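Poly(A) ribonuclease POP2 (Saccharomyces cerevisiae, PDB 1UOC) is a 3'-exoribonuclease that prefers poly(A) and probably acts as a catalytic subunit of the CCR4-NOT mRNA deadenylase complex. Local coordinates at residues A[62-73]-A[179-187]. Residues are numbered along the deposited sequence; the frame is centred on the assembly and turned at random.
Sequences VDYHYQTMRANV and MPNNKEDFE
Tyr-66 of helix 62-73 lays one ring face against the first turn of helix 183-187, with the backbone N of Lys-183 3.1 Å from CE2. Lys-183 CB sits over the ring in a CH-pi contact, 4.1 Å from the Tyr-66 centroid. With CG anti to the backbone N (chi1 161°), the phenol reaches the helix start, where Tyr-66 OH lies 2.9 Å from the N of Asn-182, the N-cap residue. Lys-183 CD presses on Val-62 CG1, while its NZ turns back to a salt bridge with Glu-187 OE1 (2.6 Å). One hydrogen bond crosses the contact: Arg-70 NH2 to Asn-181 O, 3.2 Å, the donor well above the carbonyl plane. Among apolar contacts, Tyr-66 CE1 meets Phe-186 CB at 4.0 Å, Met-69 SD makes an oblique Met-aromatic contact with the Phe-186 ring, and Met-179 lies by Met-69, Arg-70 and Val-73, though its CE is doubtfully placed. Replacing Tyr-66 by an alanine is likely to leave a gap against Lys-183 and Phe-186 and take the hydroxyl from beside Asn-182 N. Within the DEDD-type, RNase D-like nuclease domain, the contact joins helix 62-73 to loop 179-182 and the start of helix 183-187, Phe-186 about 9 Å from Asp-166 (side chains), a predicted catalytic metal ligand.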
loop_
_atom_site.group_PDB
_atom_site.type_symbol
_atom_site.label_atom_id
_atom_site.label_comp_id
_atom_site.label_asym_id
_atom_site.label_seq_id
_atom_site.Cartn_x
_atom_site.Cartn_y
_atom_site.Cartn_z
ATOM N N VAL A 62 -9.867 19.146 1.053
ATOM C CA VAL A 62 -10.138 17.774 1.437
ATOM C C VAL A 62 -11.361 17.217 0.704
ATOM O O VAL A 62 -11.383 16.047 0.314
ATOM C CB VAL A 62 -10.350 17.675 2.965
ATOM C CG1 VAL A 62 -10.916 16.308 3.338
ATOM C CG2 VAL A 62 -9.027 17.908 3.678
ATOM N N ASP A 63 -12.374 18.055 0.509
ATOM C CA ASP A 63 -13.572 17.606 -0.177
ATOM C C ASP A 63 -13.308 17.512 -1.676
ATOM O O ASP A 63 -14.018 16.809 -2.399
ATOM C CB ASP A 63 -14.738 18.554 0.093
ATOM C CG ASP A 63 -16.055 17.814 0.238
ATOM O OD1 ASP A 63 -16.184 17.016 1.196
ATOM O OD2 ASP A 63 -16.951 18.024 -0.607
ATOM N N TYR A 64 -12.285 18.226 -2.138
ATOM C CA TYR A 64 -11.921 18.185 -3.547
ATOM C C TYR A 64 -11.184 16.878 -3.829
ATOM O O TYR A 64 -11.478 16.195 -4.809
ATOM C CB TYR A 64 -11.019 19.363 -3.933
ATOM C CG TYR A 64 -10.558 19.263 -5.371
ATOM C CD1 TYR A 64 -11.482 19.258 -6.416
ATOM C CD2 TYR A 64 -9.212 19.083 -5.684
ATOM C CE1 TYR A 64 -11.085 19.068 -7.736
ATOM C CE2 TYR A 64 -8.798 18.890 -7.008
ATOM C CZ TYR A 64 -9.744 18.882 -8.028
ATOM O OH TYR A 64 -9.362 18.665 -9.334
ATOM N N HIS A 65 -10.227 16.536 -2.968
ATOM C CA HIS A 65 -9.459 15.302 -3.126
ATOM C C HIS A 65 -10.376 14.083 -3.103
ATOM O O HIS A 65 -10.232 13.170 -3.923
ATOM C CB HIS A 65 -8.402 15.175 -2.018
ATOM C CG HIS A 65 -7.281 16.161 -2.138
ATOM N ND1 HIS A 65 -6.578 16.347 -3.309
ATOM C CD2 HIS A 65 -6.737 17.008 -1.230
ATOM C CE1 HIS A 65 -5.647 17.268 -3.119
ATOM N NE2 HIS A 65 -5.722 17.684 -1.868
ATOM N N TYR A 66 -11.318 14.070 -2.164
ATOM C CA TYR A 66 -12.256 12.962 -2.057
ATOM C C TYR A 66 -13.175 12.866 -3.280
ATOM O O TYR A 66 -13.440 11.773 -3.777
ATOM C CB TYR A 66 -13.106 13.097 -0.793
ATOM C CG TYR A 66 -14.359 12.261 -0.860
ATOM C CD1 TYR A 66 -14.293 10.867 -0.864
ATOM C CD2 TYR A 66 -15.601 12.863 -1.042
ATOM C CE1 TYR A 66 -15.436 10.092 -1.065
ATOM C CE2 TYR A 66 -16.746 12.103 -1.237
ATOM C CZ TYR A 66 -16.661 10.719 -1.254
ATOM O OH TYR A 66 -17.799 9.976 -1.492
ATOM N N GLN A 67 -13.665 14.008 -3.754
ATOM C CA GLN A 67 -14.551 14.035 -4.916
ATOM C C GLN A 67 -13.829 13.656 -6.198
ATOM O O GLN A 67 -14.415 13.065 -7.102
ATOM C CB GLN A 67 -15.187 15.423 -5.077
ATOM C CG GLN A 67 -16.467 15.601 -4.272
ATOM C CD GLN A 67 -17.523 14.576 -4.648
ATOM O OE1 GLN A 67 -18.548 14.448 -3.977
ATOM N NE2 GLN A 67 -17.277 13.838 -5.731
ATOM N N THR A 68 -12.552 14.009 -6.267
ATOM C CA THR A 68 -11.722 13.708 -7.422
ATOM C C THR A 68 -11.502 12.206 -7.451
ATOM O O THR A 68 -11.503 11.575 -8.505
ATOM C CB THR A 68 -10.344 14.399 -7.309
ATOM O OG1 THR A 68 -10.515 15.821 -7.331
ATOM C CG2 THR A 68 -9.430 13.973 -8.452
ATOM N N MET A 69 -11.314 11.641 -6.265
ATOM C CA MET A 69 -11.074 10.214 -6.139
ATOM C C MET A 69 -12.331 9.400 -6.407
ATOM O O MET A 69 -12.276 8.370 -7.072
ATOM C CB MET A 69 -10.519 9.904 -4.746
ATOM C CG MET A 69 -10.283 8.423 -4.484
ATOM S SD MET A 69 -11.425 7.778 -3.261
ATOM C CE MET A 69 -12.779 7.280 -4.244
ATOM N N ARG A 70 -13.467 9.868 -5.901
ATOM C CA ARG A 70 -14.734 9.162 -6.084
ATOM C C ARG A 70 -15.147 9.144 -7.545
ATOM O O ARG A 70 -15.715 8.170 -8.029
ATOM C CB ARG A 70 -15.833 9.818 -5.237
ATOM C CG ARG A 70 -17.092 8.978 -5.073
ATOM C CD ARG A 70 -18.080 9.190 -6.206
ATOM N NE ARG A 70 -18.586 10.562 -6.237
ATOM C CZ ARG A 70 -19.228 11.153 -5.230
ATOM N NH1 ARG A 70 -19.652 12.405 -5.354
ATOM N NH2 ARG A 70 -19.441 10.499 -4.096
ATOM N N ALA A 71 -14.845 10.231 -8.243
ATOM C CA ALA A 71 -15.181 10.364 -9.651
ATOM C C ALA A 71 -14.228 9.572 -10.540
ATOM O O ALA A 71 -14.468 9.431 -11.739
ATOM C CB ALA A 71 -15.158 11.839 -10.046
ATOM N N ASN A 72 -13.159 9.042 -9.956
ATOM C CA ASN A 72 -12.175 8.291 -10.728
ATOM C C ASN A 72 -12.042 6.805 -10.401
ATOM O O ASN A 72 -11.690 6.010 -11.271
ATOM C CB ASN A 72 -10.787 8.934 -10.593
ATOM C CG ASN A 72 -10.689 10.276 -11.293
ATOM O OD1 ASN A 72 -11.098 10.421 -12.446
ATOM N ND2 ASN A 72 -10.126 11.266 -10.603
ATOM N N VAL A 73 -12.318 6.427 -9.158
ATOM C CA VAL A 73 -12.164 5.035 -8.746
ATOM C C VAL A 73 -12.845 3.944 -9.569
ATOM O O VAL A 73 -12.211 2.935 -9.878
ATOM C CB VAL A 73 -12.545 4.851 -7.258
ATOM C CG1 VAL A 73 -12.811 3.378 -6.955
ATOM C CG2 VAL A 73 -11.399 5.341 -6.382
ATOM N N MET A 179 -19.878 1.922 -3.859
ATOM C CA MET A 179 -19.022 2.945 -3.273
ATOM C C MET A 179 -19.821 3.947 -2.455
ATOM O O MET A 179 -20.933 4.315 -2.830
ATOM C CB MET A 179 -18.280 3.692 -4.379
ATOM C CG MET A 179 -16.871 3.205 -4.616
ATOM S SD MET A 179 -15.729 3.823 -3.371
ATOM C CE MET A 179 -15.382 5.439 -4.033
ATOM N N PRO A 180 -19.273 4.389 -1.310
ATOM C CA PRO A 180 -19.976 5.364 -0.474
ATOM C C PRO A 180 -20.311 6.606 -1.297
ATOM O O PRO A 180 -19.848 6.743 -2.431
ATOM C CB PRO A 180 -18.978 5.634 0.642
ATOM C CG PRO A 180 -18.373 4.284 0.834
ATOM C CD PRO A 180 -18.111 3.838 -0.593
ATOM N N ASN A 181 -21.094 7.513 -0.720
ATOM C CA ASN A 181 -21.516 8.708 -1.445
ATOM C C ASN A 181 -20.942 10.027 -0.934
ATOM O O ASN A 181 -21.188 11.084 -1.510
ATOM C CB ASN A 181 -23.046 8.764 -1.442
ATOM C CG ASN A 181 -23.602 9.477 -2.651
ATOM O OD1 ASN A 181 -23.448 10.689 -2.793
ATOM N ND2 ASN A 181 -24.247 8.724 -3.539
ATOM N N ASN A 182 -20.177 9.971 0.147
ATOM C CA ASN A 182 -19.583 11.175 0.710
ATOM C C ASN A 182 -18.386 10.832 1.586
ATOM O O ASN A 182 -18.294 9.727 2.121
ATOM C CB ASN A 182 -20.618 11.944 1.535
ATOM C CG ASN A 182 -21.240 11.095 2.627
ATOM O OD1 ASN A 182 -22.076 10.234 2.358
ATOM N ND2 ASN A 182 -20.828 11.329 3.866
ATOM N N LYS A 183 -17.481 11.798 1.729
ATOM C CA LYS A 183 -16.265 11.644 2.521
ATOM C C LYS A 183 -16.530 10.957 3.863
ATOM O O LYS A 183 -15.879 9.971 4.214
ATOM C CB LYS A 183 -15.638 13.019 2.766
ATOM C CG LYS A 183 -14.191 12.969 3.228
ATOM C CD LYS A 183 -13.678 14.351 3.602
ATOM C CE LYS A 183 -14.009 14.700 5.049
ATOM N NZ LYS A 183 -13.215 13.890 6.024
ATOM N N GLU A 184 -17.497 11.488 4.600
ATOM C CA GLU A 184 -17.867 10.973 5.914
ATOM C C GLU A 184 -18.167 9.466 5.916
ATOM O O GLU A 184 -17.625 8.724 6.737
ATOM C CB GLU A 184 -19.076 11.762 6.435
ATOM C CG GLU A 184 -19.241 13.142 5.766
ATOM C CD GLU A 184 -18.030 14.061 5.951
ATOM O OE1 GLU A 184 -17.892 15.039 5.175
ATOM O OE2 GLU A 184 -17.223 13.815 6.875
ATOM N N ASP A 185 -19.022 9.015 4.999
ATOM C CA ASP A 185 -19.378 7.600 4.921
ATOM C C ASP A 185 -18.209 6.755 4.420
ATOM O O ASP A 185 -18.090 5.573 4.758
ATOM C CB ASP A 185 -20.589 7.398 4.002
ATOM C CG ASP A 185 -21.828 8.159 4.477
ATOM O OD1 ASP A 185 -22.927 7.903 3.931
ATOM O OD2 ASP A 185 -21.708 9.015 5.381
ATOM N N PHE A 186 -17.356 7.363 3.602
ATOM C CA PHE A 186 -16.183 6.680 3.073
ATOM C C PHE A 186 -15.273 6.351 4.249
ATOM O O PHE A 186 -14.831 5.218 4.424
ATOM C CB PHE A 186 -15.458 7.601 2.086
ATOM C CG PHE A 186 -14.081 7.138 1.705
ATOM C CD1 PHE A 186 -13.896 5.954 1.004
ATOM C CD2 PHE A 186 -12.968 7.924 1.997
ATOM C CE1 PHE A 186 -12.614 5.560 0.591
ATOM C CE2 PHE A 186 -11.692 7.540 1.589
ATOM C CZ PHE A 186 -11.518 6.357 0.885
ATOM N N GLU A 187 -15.007 7.354 5.067
ATOM C CA GLU A 187 -14.149 7.166 6.227
ATOM C C GLU A 187 -14.699 6.115 7.182
ATOM O O GLU A 187 -13.936 5.344 7.768
ATOM C CB GLU A 187 -13.957 8.495 6.954
ATOM C CG GLU A 187 -13.177 9.505 6.134
ATOM C CD GLU A 187 -12.880 10.788 6.893
ATOM O OE1 GLU A 187 -12.077 11.602 6.386
ATOM O OE2 GLU A 187 -13.445 10.986 7.989
#